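Local coordinates for protein ribonuclease VapC (PDB 6NKL) that probably acts as the toxin of a toxin–antitoxin system, as a magnesium-dependent ribonuclease of the PIN-domain family, at residues 37-42 and 96-101; 5-10 and 41-46; 78-83 and 105-110; 92-97 and 121-126. All blocks are in the same frame, centred on the assembly; numbering follows the deposited sequence.

Contact 1 (37-42 and 96-101)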
loop_
_atom_site.group_PDB
_atom_site.type_symbol
_atom_site.label_atom_id
_atom_site.label_comp_id
_atom_site.label_asym_id
_atom_site.label_seq_id
_atom_site.Cartn_x
_atom_site.Cartn_y
_atom_site.Cartn_z
ATOM N N SER B 37 9.258 -3.528 4.252
ATOM C CA SER B 37 8.269 -2.536 3.856
ATOM C C SER B 37 7.245 -2.365 4.975
ATOM O O SER B 37 7.002 -3.281 5.782
ATOM C CB SER B 37 7.602 -2.951 2.534
ATOM O OG SER B 37 6.457 -2.168 2.221
ATOM N N PHE B 38 6.679 -1.155 5.049
ATOM C CA PHE B 38 5.522 -0.901 5.908
ATOM C C PHE B 38 4.395 -1.891 5.662
ATOM O O PHE B 38 3.622 -2.188 6.578
ATOM C CB PHE B 38 4.992 0.519 5.703
ATOM C CG PHE B 38 4.205 0.697 4.439
ATOM C CD1 PHE B 38 4.847 0.836 3.223
ATOM C CD2 PHE B 38 2.822 0.744 4.476
ATOM C CE1 PHE B 38 4.131 0.986 2.055
ATOM C CE2 PHE B 38 2.100 0.912 3.316
ATOM C CZ PHE B 38 2.745 1.028 2.105
ATOM N N ILE B 39 4.274 -2.404 4.434
ATOM C CA ILE B 39 3.277 -3.426 4.150
ATOM C C ILE B 39 3.479 -4.600 5.073
ATOM O O ILE B 39 2.552 -5.055 5.751
ATOM C CB ILE B 39 3.360 -3.884 2.681
ATOM C CG1 ILE B 39 3.069 -2.696 1.748
ATOM C CG2 ILE B 39 2.443 -5.074 2.465
ATOM C CD1 ILE B 39 1.604 -2.279 1.661
ATOM N N THR B 40 4.709 -5.104 5.104
ATOM C CA THR B 40 5.032 -6.287 5.881
ATOM C C THR B 40 4.838 -6.010 7.366
ATOM O O THR B 40 4.329 -6.856 8.109
ATOM C CB THR B 40 6.474 -6.731 5.573
ATOM O OG1 THR B 40 6.586 -7.163 4.200
ATOM C CG2 THR B 40 6.917 -7.893 6.504
ATOM N N TYR B 41 5.208 -4.815 7.811
ATOM C CA TYR B 41 5.032 -4.472 9.217
ATOM C C TYR B 41 3.551 -4.489 9.585
ATOM O O TYR B 41 3.167 -4.936 10.665
ATOM C CB TYR B 41 5.665 -3.101 9.460
ATOM C CG TYR B 41 5.546 -2.514 10.842
ATOM C CD1 TYR B 41 5.984 -3.213 11.941
ATOM C CD2 TYR B 41 5.058 -1.210 11.032
ATOM C CE1 TYR B 41 5.932 -2.675 13.195
ATOM C CE2 TYR B 41 4.971 -0.660 12.297
ATOM C CZ TYR B 41 5.435 -1.403 13.381
ATOM O OH TYR B 41 5.393 -0.909 14.657
ATOM N N ALA B 42 2.706 -4.013 8.689
ATOM C CA ALA B 42 1.269 -4.052 8.935
ATOM C C ALA B 42 0.781 -5.496 9.036
ATOM O O ALA B 42 -0.061 -5.818 9.883
ATOM C CB ALA B 42 0.545 -3.270 7.825
ATOM N N GLY B 96 -0.285 -11.072 -5.655
ATOM C CA GLY B 96 -1.163 -10.518 -4.633
ATOM C C GLY B 96 -0.934 -9.029 -4.415
ATOM O O GLY B 96 0.155 -8.492 -4.672
ATOM N N ASN B 97 -1.969 -8.343 -3.895
ATOM C CA ASN B 97 -1.902 -6.882 -3.831
ATOM C C ASN B 97 -0.806 -6.428 -2.888
ATOM O O ASN B 97 -0.043 -5.512 -3.217
ATOM C CB ASN B 97 -3.226 -6.244 -3.414
ATOM C CG ASN B 97 -3.244 -4.674 -3.667
ATOM O OD1 ASN B 97 -3.749 -3.894 -2.842
ATOM N ND2 ASN B 97 -2.665 -4.238 -4.791
ATOM N N ASN B 98 -0.700 -7.054 -1.717
ATOM C CA ASN B 98 0.333 -6.645 -0.773
ATOM C C ASN B 98 1.723 -7.040 -1.268
ATOM O O ASN B 98 2.686 -6.298 -1.058
ATOM C CB ASN B 98 0.062 -7.231 0.607
ATOM C CG ASN B 98 -0.980 -6.424 1.379
ATOM O OD1 ASN B 98 -1.221 -5.257 1.067
ATOM N ND2 ASN B 98 -1.576 -7.029 2.396
ATOM N N ASP B 99 1.845 -8.189 -1.945
ATOM C CA ASP B 99 3.118 -8.537 -2.567
ATOM C C ASP B 99 3.499 -7.506 -3.615
ATOM O O ASP B 99 4.674 -7.151 -3.757
ATOM C CB ASP B 99 3.046 -9.917 -3.201
ATOM C CG ASP B 99 3.240 -11.065 -2.173
ATOM O OD1 ASP B 99 3.729 -10.802 -1.029
ATOM O OD2 ASP B 99 2.920 -12.239 -2.532
ATOM N N LEU B 100 2.514 -6.998 -4.350
ATOM C CA LEU B 100 2.808 -6.003 -5.374
ATOM C C LEU B 100 3.287 -4.705 -4.755
ATOM O O LEU B 100 4.248 -4.101 -5.237
ATOM C CB LEU B 100 1.581 -5.725 -6.222
ATOM C CG LEU B 100 1.766 -4.736 -7.363
ATOM C CD1 LEU B 100 2.838 -5.240 -8.317
ATOM C CD2 LEU B 100 0.446 -4.575 -8.087
ATOM N N TRP B 101 2.606 -4.234 -3.706
ATOM C CA TRP B 101 3.072 -3.028 -3.035
ATOM C C TRP B 101 4.507 -3.222 -2.558
ATOM O O TRP B 101 5.335 -2.333 -2.712
ATOM C CB TRP B 101 2.144 -2.665 -1.873
ATOM C CG TRP B 101 0.938 -1.905 -2.298
ATOM C CD1 TRP B 101 -0.360 -2.347 -2.312
ATOM C CD2 TRP B 101 0.906 -0.558 -2.774
ATOM N NE1 TRP B 101 -1.196 -1.352 -2.753
ATOM C CE2 TRP B 101 -0.441 -0.245 -3.051
ATOM C CE3 TRP B 101 1.886 0.412 -3.003
ATOM C CZ2 TRP B 101 -0.821 0.990 -3.540
ATOM C CZ3 TRP B 101 1.508 1.630 -3.483
ATOM C CH2 TRP B 101 0.165 1.914 -3.752
#
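Asn98 OD1 is gripped by two N-H groups of the second subunit, Asn97 ND2 and Trp101 NE1, while the near side of the same residue rests on Ile39. The junction between 37-42 and 96-101 is itself apolar. Ile39 reaches it with both branches. CG2, anti to the backbone N (chi1 -62° for CG1), lies 3.7 Å from Asn98 CB, and the OD1 of Asn98 passes at 3.9 Å from this methyl. The other branch carries CD1 to 3.6 Å from Trp101 CB, the two side chains crossing at about a right angle. Past CB the indole turns from Ile39 to stack on Tyr81 and offers NE1 to Asn98 OD1 of the second subunit. The same bond is made reciprocally, from each subunit to the other, and Ile39 also packs on Trp101 of that subunit. The start of helix 38-49 is fixed by Ser37, whose OG accepts from Ile39 N at 3.1 Å with an N-H...O angle of 158° and also bonds His105 ND1. The N-cap bond holds the backbone of the residue that makes the contact. Two helices of one PIN domain pack through Ile39, and the buried polar groups beside it belong to the interface of the two VapC subunits.

Contact 2 (5-10 and 41-46)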
loop_
_atom_site.group_PDB
_atom_site.type_symbol
_atom_site.label_atom_id
_atom_site.label_comp_id
_atom_site.label_asym_id
_atom_site.label_seq_id
_atom_site.Cartn_x
_atom_site.Cartn_y
_atom_site.Cartn_z
ATOM N N LEU B 5 13.387 -7.534 3.165
ATOM C CA LEU B 5 12.826 -8.848 3.424
ATOM C C LEU B 5 11.315 -8.769 3.278
ATOM O O LEU B 5 10.660 -7.979 3.976
ATOM C CB LEU B 5 13.175 -9.337 4.822
ATOM C CG LEU B 5 14.601 -9.202 5.326
ATOM C CD1 LEU B 5 14.652 -9.978 6.624
ATOM C CD2 LEU B 5 15.562 -9.727 4.332
ATOM N N ASP B 6 10.770 -9.597 2.404
ATOM C CA ASP B 6 9.337 -9.599 2.186
ATOM C C ASP B 6 8.654 -10.407 3.298
ATOM O O ASP B 6 9.292 -10.999 4.167
ATOM C CB ASP B 6 9.031 -10.115 0.783
ATOM C CG ASP B 6 8.849 -11.629 0.710
ATOM O OD1 ASP B 6 9.388 -12.366 1.579
ATOM O OD2 ASP B 6 8.164 -12.081 -0.265
ATOM N N THR B 7 7.331 -10.451 3.258
ATOM C CA THR B 7 6.572 -11.111 4.319
ATOM C C THR B 7 6.808 -12.618 4.337
ATOM O O THR B 7 6.846 -13.224 5.408
ATOM C CB THR B 7 5.090 -10.809 4.124
ATOM O OG1 THR B 7 4.910 -9.393 3.993
ATOM C CG2 THR B 7 4.264 -11.353 5.280
ATOM N N ASN B 8 6.952 -13.246 3.162
ATOM C CA ASN B 8 7.111 -14.704 3.107
ATOM C C ASN B 8 8.421 -15.162 3.730
ATOM O O ASN B 8 8.452 -16.191 4.404
ATOM C CB ASN B 8 7.048 -15.220 1.665
ATOM C CG ASN B 8 5.659 -15.126 1.064
ATOM O OD1 ASN B 8 5.510 -14.931 -0.129
ATOM N ND2 ASN B 8 4.641 -15.252 1.891
ATOM N N ILE B 9 9.517 -14.429 3.507
ATOM C CA ILE B 9 10.795 -14.857 4.066
ATOM C C ILE B 9 10.798 -14.684 5.574
ATOM O O ILE B 9 11.430 -15.464 6.293
ATOM C CB ILE B 9 11.969 -14.103 3.409
ATOM C CG1 ILE B 9 13.297 -14.762 3.748
ATOM C CG2 ILE B 9 12.101 -12.710 3.928
ATOM C CD1 ILE B 9 13.440 -16.092 3.174
ATOM N N ILE B 10 10.102 -13.670 6.087
ATOM C CA ILE B 10 10.006 -13.503 7.536
ATOM C C ILE B 10 9.217 -14.645 8.174
ATOM O O ILE B 10 9.584 -15.148 9.239
ATOM C CB ILE B 10 9.378 -12.147 7.854
ATOM C CG1 ILE B 10 10.348 -11.063 7.379
ATOM C CG2 ILE B 10 9.027 -12.055 9.332
ATOM C CD1 ILE B 10 9.940 -9.692 7.727
ATOM N N TYR B 41 5.208 -4.815 7.811
ATOM C CA TYR B 41 5.032 -4.472 9.217
ATOM C C TYR B 41 3.551 -4.489 9.585
ATOM O O TYR B 41 3.167 -4.936 10.665
ATOM C CB TYR B 41 5.665 -3.101 9.460
ATOM C CG TYR B 41 5.546 -2.514 10.842
ATOM C CD1 TYR B 41 5.984 -3.213 11.941
ATOM C CD2 TYR B 41 5.058 -1.210 11.032
ATOM C CE1 TYR B 41 5.932 -2.675 13.195
ATOM C CE2 TYR B 41 4.971 -0.660 12.297
ATOM C CZ TYR B 41 5.435 -1.403 13.381
ATOM O OH TYR B 41 5.393 -0.909 14.657
ATOM N N ALA B 42 2.706 -4.013 8.689
ATOM C CA ALA B 42 1.269 -4.052 8.935
ATOM C C ALA B 42 0.781 -5.496 9.036
ATOM O O ALA B 42 -0.061 -5.818 9.883
ATOM C CB ALA B 42 0.545 -3.270 7.825
ATOM N N GLU B 43 1.306 -6.391 8.198
ATOM C CA GLU B 43 0.917 -7.801 8.311
ATOM C C GLU B 43 1.398 -8.388 9.632
ATOM O O GLU B 43 0.673 -9.157 10.286
ATOM C CB GLU B 43 1.458 -8.615 7.124
ATOM C CG GLU B 43 0.840 -8.210 5.762
ATOM C CD GLU B 43 1.258 -9.121 4.619
ATOM O OE1 GLU B 43 2.192 -8.754 3.870
ATOM O OE2 GLU B 43 0.680 -10.223 4.506
ATOM N N LEU B 44 2.596 -8.005 10.069
ATOM C CA LEU B 44 3.042 -8.414 11.395
ATOM C C LEU B 44 2.067 -7.948 12.474
ATOM O O LEU B 44 1.675 -8.734 13.345
ATOM C CB LEU B 44 4.444 -7.889 11.665
ATOM C CG LEU B 44 5.549 -8.524 10.805
ATOM C CD1 LEU B 44 6.896 -7.949 11.187
ATOM C CD2 LEU B 44 5.542 -10.018 10.950
ATOM N N ILE B 45 1.701 -6.665 12.468
ATOM C CA ILE B 45 0.720 -6.177 13.443
ATOM C C ILE B 45 -0.562 -7.018 13.410
ATOM O O ILE B 45 -1.208 -7.237 14.440
ATOM C CB ILE B 45 0.384 -4.697 13.187
ATOM C CG1 ILE B 45 1.608 -3.781 13.219
ATOM C CG2 ILE B 45 -0.633 -4.227 14.210
ATOM C CD1 ILE B 45 2.250 -3.687 14.521
ATOM N N LYS B 46 -0.997 -7.423 12.212
ATOM C CA LYS B 46 -2.218 -8.211 12.076
ATOM C C LYS B 46 -2.069 -9.571 12.749
ATOM O O LYS B 46 -3.009 -10.069 13.376
ATOM C CB LYS B 46 -2.540 -8.390 10.599
ATOM C CG LYS B 46 -3.581 -9.436 10.220
ATOM C CD LYS B 46 -3.263 -9.857 8.809
ATOM C CE LYS B 46 -4.385 -10.525 8.090
ATOM N NZ LYS B 46 -3.985 -10.800 6.675
#
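Thr7 and Glu43 join the first turn of helix 7-15 to helix 38-49, beside the acidic site of the PIN domain, a fold built on a parallel sheet flanked by helices. The conformations explain the meeting. With Thr7 chi1 at -52°, OG1 stands beside the backbone N and CG2 is turned anti to it, and both reach Glu43, whose chain runs on extended beyond CG. OG1 donates to Glu43 OE1 at 2.8 Å, arriving from above the carboxylate, 50° out of its plane. Both branches of the threonine lie against one face of the carboxylate, CG2 3.6 Å from OE1. That oxygen has a second partner, a basic side chain of another protein, presumably the antitoxin, and Thr7 OG1 for its part also bonds Thr40 OG1. Almost a turn after Thr7, Ile10 meets the neighbour of Glu43: Leu44 CD2 lies 4.3 Å from Ile10 CG2, a looser apolar touch. Behind Thr7, Asp6 caps the helix. This residue is a predicted magnesium ligand, and its second oxygen, OD2, is held by Thr115 OG1. Its OD1 is met nearly along the C-O direction by Ile9 N, 2.8 Å away.

Contact 3 (78-83 and 105-110)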
loop_
_atom_site.group_PDB
_atom_site.type_symbol
_atom_site.label_atom_id
_atom_site.label_comp_id
_atom_site.label_asym_id
_atom_site.label_seq_id
_atom_site.Cartn_x
_atom_site.Cartn_y
_atom_site.Cartn_z
ATOM N N CYS B 78 4.387 4.934 -5.886
ATOM C CA CYS B 78 3.119 5.072 -6.609
ATOM C C CYS B 78 3.319 5.027 -8.118
ATOM O O CYS B 78 2.478 4.483 -8.848
ATOM C CB CYS B 78 2.427 6.391 -6.219
ATOM S SG CYS B 78 2.134 6.540 -4.424
ATOM N N LEU B 79 4.391 5.647 -8.607
ATOM C CA LEU B 79 4.726 5.551 -10.026
ATOM C C LEU B 79 4.939 4.105 -10.432
ATOM O O LEU B 79 4.397 3.649 -11.447
ATOM C CB LEU B 79 5.971 6.401 -10.331
ATOM C CG LEU B 79 5.840 7.861 -9.841
ATOM C CD1 LEU B 79 7.097 8.672 -10.038
ATOM C CD2 LEU B 79 4.639 8.563 -10.530
ATOM N N HIS B 80 5.717 3.353 -9.634
ATOM C CA HIS B 80 5.962 1.952 -9.977
ATOM C C HIS B 80 4.705 1.122 -9.855
ATOM O O HIS B 80 4.477 0.210 -10.658
ATOM C CB HIS B 80 7.048 1.355 -9.090
ATOM C CG HIS B 80 8.415 1.885 -9.374
ATOM N ND1 HIS B 80 9.176 1.433 -10.430
ATOM C CD2 HIS B 80 9.166 2.813 -8.731
ATOM C CE1 HIS B 80 10.331 2.072 -10.434
ATOM N NE2 HIS B 80 10.348 2.917 -9.419
ATOM N N TYR B 81 3.908 1.360 -8.814
ATOM C CA TYR B 81 2.683 0.583 -8.668
ATOM C C TYR B 81 1.738 0.827 -9.841
ATOM O O TYR B 81 1.146 -0.115 -10.366
ATOM C CB TYR B 81 2.001 0.918 -7.352
ATOM C CG TYR B 81 0.766 0.098 -7.068
ATOM C CD1 TYR B 81 0.830 -1.023 -6.265
ATOM C CD2 TYR B 81 -0.459 0.444 -7.595
ATOM C CE1 TYR B 81 -0.300 -1.769 -5.998
ATOM C CE2 TYR B 81 -1.595 -0.293 -7.315
ATOM C CZ TYR B 81 -1.507 -1.398 -6.535
ATOM O OH TYR B 81 -2.651 -2.127 -6.248
ATOM N N GLY B 82 1.590 2.088 -10.276
ATOM C CA GLY B 82 0.714 2.367 -11.404
ATOM C C GLY B 82 1.137 1.650 -12.674
ATOM O O GLY B 82 0.299 1.133 -13.415
ATOM N N LYS B 83 2.442 1.625 -12.956
ATOM C CA LYS B 83 2.916 0.950 -14.159
ATOM C C LYS B 83 2.623 -0.534 -14.088
ATOM O O LYS B 83 2.071 -1.118 -15.023
ATOM C CB LYS B 83 4.419 1.172 -14.340
ATOM C CG LYS B 83 4.972 0.604 -15.639
ATOM C CD LYS B 83 6.467 0.262 -15.534
ATOM C CE LYS B 83 7.252 1.438 -14.949
ATOM N NZ LYS B 83 8.702 1.119 -14.687
ATOM N N HIS B 105 7.705 -1.106 -3.595
ATOM C CA HIS B 105 8.546 -0.454 -2.597
ATOM C C HIS B 105 10.022 -0.712 -2.875
ATOM O O HIS B 105 10.833 0.222 -2.928
ATOM C CB HIS B 105 8.191 -0.934 -1.219
ATOM C CG HIS B 105 8.518 0.048 -0.145
ATOM N ND1 HIS B 105 7.955 -0.016 1.115
ATOM C CD2 HIS B 105 9.356 1.112 -0.131
ATOM C CE1 HIS B 105 8.405 0.994 1.843
ATOM N NE2 HIS B 105 9.271 1.678 1.120
ATOM N N ALA B 106 10.388 -1.977 -3.067
ATOM C CA ALA B 106 11.767 -2.284 -3.427
ATOM C C ALA B 106 12.187 -1.544 -4.701
ATOM O O ALA B 106 13.274 -0.966 -4.752
ATOM C CB ALA B 106 11.942 -3.791 -3.602
ATOM N N LEU B 107 11.332 -1.526 -5.731
ATOM C CA LEU B 107 11.670 -0.764 -6.939
ATOM C C LEU B 107 11.944 0.695 -6.607
ATOM O O LEU B 107 12.894 1.293 -7.113
ATOM C CB LEU B 107 10.545 -0.844 -7.966
ATOM C CG LEU B 107 10.391 -2.169 -8.696
ATOM C CD1 LEU B 107 9.146 -2.080 -9.504
ATOM C CD2 LEU B 107 11.600 -2.430 -9.613
ATOM N N SER B 108 11.135 1.280 -5.737
ATOM C CA SER B 108 11.259 2.697 -5.449
ATOM C C SER B 108 12.536 3.018 -4.700
ATOM O O SER B 108 12.951 4.175 -4.680
ATOM C CB SER B 108 10.072 3.186 -4.608
ATOM O OG SER B 108 10.185 2.679 -3.282
ATOM N N LEU B 109 13.132 2.040 -4.040
ATOM C CA LEU B 109 14.363 2.252 -3.302
ATOM C C LEU B 109 15.583 1.738 -4.052
ATOM O O LEU B 109 16.692 1.854 -3.541
ATOM C CB LEU B 109 14.278 1.560 -1.935
ATOM C CG LEU B 109 13.225 2.089 -0.964
ATOM C CD1 LEU B 109 13.005 1.121 0.171
ATOM C CD2 LEU B 109 13.631 3.425 -0.409
ATOM N N ASN B 110 15.389 1.169 -5.237
ATOM C CA ASN B 110 16.355 0.260 -5.875
ATOM C C ASN B 110 16.955 -0.725 -4.868
ATOM O O ASN B 110 18.159 -0.991 -4.831
ATOM C CB ASN B 110 17.436 1.047 -6.612
ATOM C CG ASN B 110 18.134 0.219 -7.676
ATOM O OD1 ASN B 110 17.519 -0.595 -8.373
ATOM N ND2 ASN B 110 19.439 0.407 -7.785
#
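The imidazole of His80 lies flat against Leu107. Leu107 CB sits over the centre of the ring, 3.7 Å from the centroid and only 11° off the normal, a clear CH-pi contact. The leucine then extends past one side of the ring, bringing CD1 to 3.6 Å from His80 ND1. At another ring atom, CD2, Ser108 CA comes in obliquely at 3.9 Å, on the same side of the plane as Leu107, so the ring rests on two successive residues of helix 97-109. Its chi1 of -70° sets CG anti to the carbonyl carbon and aims the ring across from helix 75-89. These two helices follow one another in the PIN domain, and the contact joins the second turn of helix 75-89 to the last turn of helix 97-109, on the surface of the subunit. Cys104 touches His80 as well, while Trp84, Ile124 and Asp126 also touch Leu107. In the next shell Ser108 turns its OG back to the helix and donates to His105 O at 2.6 Å, with a C=O...O angle of 124°. His105 O thus takes the hydroxyl and, weakly, Leu109 N. Past this turn the chain leaves the helix through a Schellman motif with positive phi at Asn110; Asn110 N also bonds Leu107 O at 3.1 Å.

Contact 4 (92-97 and 121-126)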
loop_
_atom_site.group_PDB
_atom_site.type_symbol
_atom_site.label_atom_id
_atom_site.label_comp_id
_atom_site.label_asym_id
_atom_site.label_seq_id
_atom_site.Cartn_x
_atom_site.Cartn_y
_atom_site.Cartn_z
ATOM N N GLY B 92 -4.019 -11.680 -15.404
ATOM C CA GLY B 92 -4.877 -12.438 -14.508
ATOM C C GLY B 92 -4.503 -12.416 -13.034
ATOM O O GLY B 92 -4.497 -13.471 -12.388
ATOM N N ARG B 93 -4.227 -11.233 -12.483
ATOM C CA ARG B 93 -3.783 -11.045 -11.102
ATOM C C ARG B 93 -2.795 -12.133 -10.657
ATOM O O ARG B 93 -3.061 -12.862 -9.701
ATOM C CB ARG B 93 -4.967 -10.964 -10.141
ATOM C CG ARG B 93 -6.173 -11.816 -10.496
ATOM C CD ARG B 93 -7.321 -11.566 -9.517
ATOM N NE ARG B 93 -8.387 -10.705 -10.040
ATOM N N PRO B 94 -1.655 -12.265 -11.341
ATOM C CA PRO B 94 -0.649 -13.248 -10.892
ATOM C C PRO B 94 0.070 -12.872 -9.606
ATOM O O PRO B 94 0.768 -13.733 -9.066
ATOM C CB PRO B 94 0.339 -13.305 -12.061
ATOM C CG PRO B 94 0.218 -11.972 -12.711
ATOM C CD PRO B 94 -1.255 -11.604 -12.592
ATOM N N ILE B 95 -0.060 -11.637 -9.105
ATOM C CA ILE B 95 0.655 -11.195 -7.909
ATOM C C ILE B 95 -0.344 -10.617 -6.916
ATOM O O ILE B 95 -1.154 -9.762 -7.281
ATOM C CB ILE B 95 1.737 -10.164 -8.272
ATOM C CG1 ILE B 95 2.715 -10.819 -9.244
ATOM C CG2 ILE B 95 2.444 -9.675 -7.016
ATOM C CD1 ILE B 95 3.843 -9.944 -9.699
ATOM N N GLY B 96 -0.285 -11.072 -5.655
ATOM C CA GLY B 96 -1.163 -10.518 -4.633
ATOM C C GLY B 96 -0.934 -9.029 -4.415
ATOM O O GLY B 96 0.155 -8.492 -4.672
ATOM N N ASN B 97 -1.969 -8.343 -3.895
ATOM C CA ASN B 97 -1.902 -6.882 -3.831
ATOM C C ASN B 97 -0.806 -6.428 -2.888
ATOM O O ASN B 97 -0.043 -5.512 -3.217
ATOM C CB ASN B 97 -3.226 -6.244 -3.414
ATOM C CG ASN B 97 -3.244 -4.674 -3.667
ATOM O OD1 ASN B 97 -3.749 -3.894 -2.842
ATOM N ND2 ASN B 97 -2.665 -4.238 -4.791
ATOM N N PHE B 121 7.158 -12.963 -8.850
ATOM C CA PHE B 121 7.893 -11.705 -8.955
ATOM C C PHE B 121 8.702 -11.611 -10.234
ATOM O O PHE B 121 9.097 -10.503 -10.626
ATOM C CB PHE B 121 8.826 -11.516 -7.745
ATOM C CG PHE B 121 8.125 -11.028 -6.482
ATOM C CD1 PHE B 121 7.091 -10.085 -6.539
ATOM C CD2 PHE B 121 8.517 -11.500 -5.249
ATOM C CE1 PHE B 121 6.469 -9.641 -5.370
ATOM C CE2 PHE B 121 7.917 -11.054 -4.090
ATOM C CZ PHE B 121 6.892 -10.122 -4.151
ATOM N N GLN B 122 8.956 -12.731 -10.912
ATOM C CA GLN B 122 9.686 -12.644 -12.179
ATOM C C GLN B 122 8.918 -11.856 -13.234
ATOM O O GLN B 122 9.538 -11.377 -14.188
ATOM C CB GLN B 122 10.008 -14.041 -12.726
ATOM C CG GLN B 122 8.800 -14.838 -13.132
ATOM C CD GLN B 122 9.088 -16.317 -13.370
ATOM O OE1 GLN B 122 10.216 -16.790 -13.191
ATOM N NE2 GLN B 122 8.051 -17.059 -13.763
ATOM N N ARG B 123 7.593 -11.696 -13.081
ATOM C CA ARG B 123 6.810 -10.899 -14.036
ATOM C C ARG B 123 7.098 -9.405 -13.919
ATOM O O ARG B 123 6.798 -8.636 -14.847
ATOM C CB ARG B 123 5.314 -11.137 -13.824
ATOM C CG ARG B 123 4.926 -12.606 -13.855
ATOM C CD ARG B 123 3.517 -12.818 -13.381
ATOM N NE ARG B 123 3.045 -14.184 -13.609
ATOM C CZ ARG B 123 2.276 -14.558 -14.641
ATOM N NH1 ARG B 123 1.880 -13.673 -15.537
ATOM N NH2 ARG B 123 1.874 -15.820 -14.760
ATOM N N ILE B 124 7.662 -8.973 -12.796
ATOM C CA ILE B 124 8.071 -7.586 -12.625
ATOM C C ILE B 124 9.535 -7.539 -13.055
ATOM O O ILE B 124 10.470 -7.721 -12.262
ATOM C CB ILE B 124 7.854 -7.105 -11.202
ATOM C CG1 ILE B 124 6.415 -7.386 -10.768
ATOM C CG2 ILE B 124 8.112 -5.650 -11.115
ATOM C CD1 ILE B 124 6.204 -7.143 -9.294
ATOM N N THR B 125 9.738 -7.266 -14.335
ATOM C CA THR B 125 11.012 -7.582 -14.965
ATOM C C THR B 125 12.143 -6.674 -14.527
ATOM O O THR B 125 13.306 -7.054 -14.701
ATOM C CB THR B 125 10.839 -7.513 -16.475
ATOM O OG1 THR B 125 10.387 -6.204 -16.831
ATOM C CG2 THR B 125 9.786 -8.526 -16.930
ATOM N N ASP B 126 11.854 -5.498 -13.962
ATOM C CA ASP B 126 12.913 -4.641 -13.431
ATOM C C ASP B 126 13.118 -4.779 -11.919
ATOM O O ASP B 126 13.907 -4.024 -11.332
ATOM C CB ASP B 126 12.666 -3.178 -13.813
ATOM C CG ASP B 126 11.454 -2.575 -13.161
ATOM O OD1 ASP B 126 11.484 -1.329 -12.937
ATOM O OD2 ASP B 126 10.476 -3.309 -12.901
#
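Arg123 is stretched from CG to NE and then twisted at its end, chi4 -99°, which turns a face of the guanidinium to Pro94 CB. In this PIN domain the contact joins the loop between helices 75-89 and 97-109 to the 3-10 turn that follows strand 112-115. Pro94 CB lies toward the rim of that face and 3.2 Å from Arg123 NE, a tight fit. Pro94 CG continues along the aliphatic part of the arginine, 3.5 Å from Arg123 CD. The polar end is steadied by Gln91 OE1, which accepts from Arg123 NH1. Deeper in, Ile95 makes the apolar contacts. Its chi1 of -60° sets CG2 anti to the backbone N, toward Phe121, and an extended chi2 carries CD1 to Ile124. Ile95 CG2 reaches Phe121 CE1 at 4.3 Å. The Phe121 ring, although its CB starts out in the other direction, comes back to touch Asp99 and Asp6, the predicted magnesium ligands, so this apolar layer backs directly onto the acidic site. Leu88 and Glu120 also touch Ile95. Ile95 and Ile124 meet methyl to methyl, CD1 to CD1 at 3.7 Å.

Contacts 1 and 2 bear one predicted magnesium ligand each, and Asp6 OD2 lies 4.7 Å from Asp99 OD1. With centres about 8 Å apart, the two share helix 38-49 and are tied by Thr40 OG1 and Thr7 OG1, 2.8 Å apart. Contact 4 reaches the site through Phe121, whose CE1 lies 3.5 Å from Asp99 O. Contact 3 is more remote, about 18 Å from contact 2 between centres, yet it is linked to contact 1 by Ser37 OG and His105 ND1 at 2.8 Å, and by Tyr81 OH and Asn97 ND2 at 2.6 Å. It also touches contact 4, with Leu107 CD2 3.3 Å from Asp126 O.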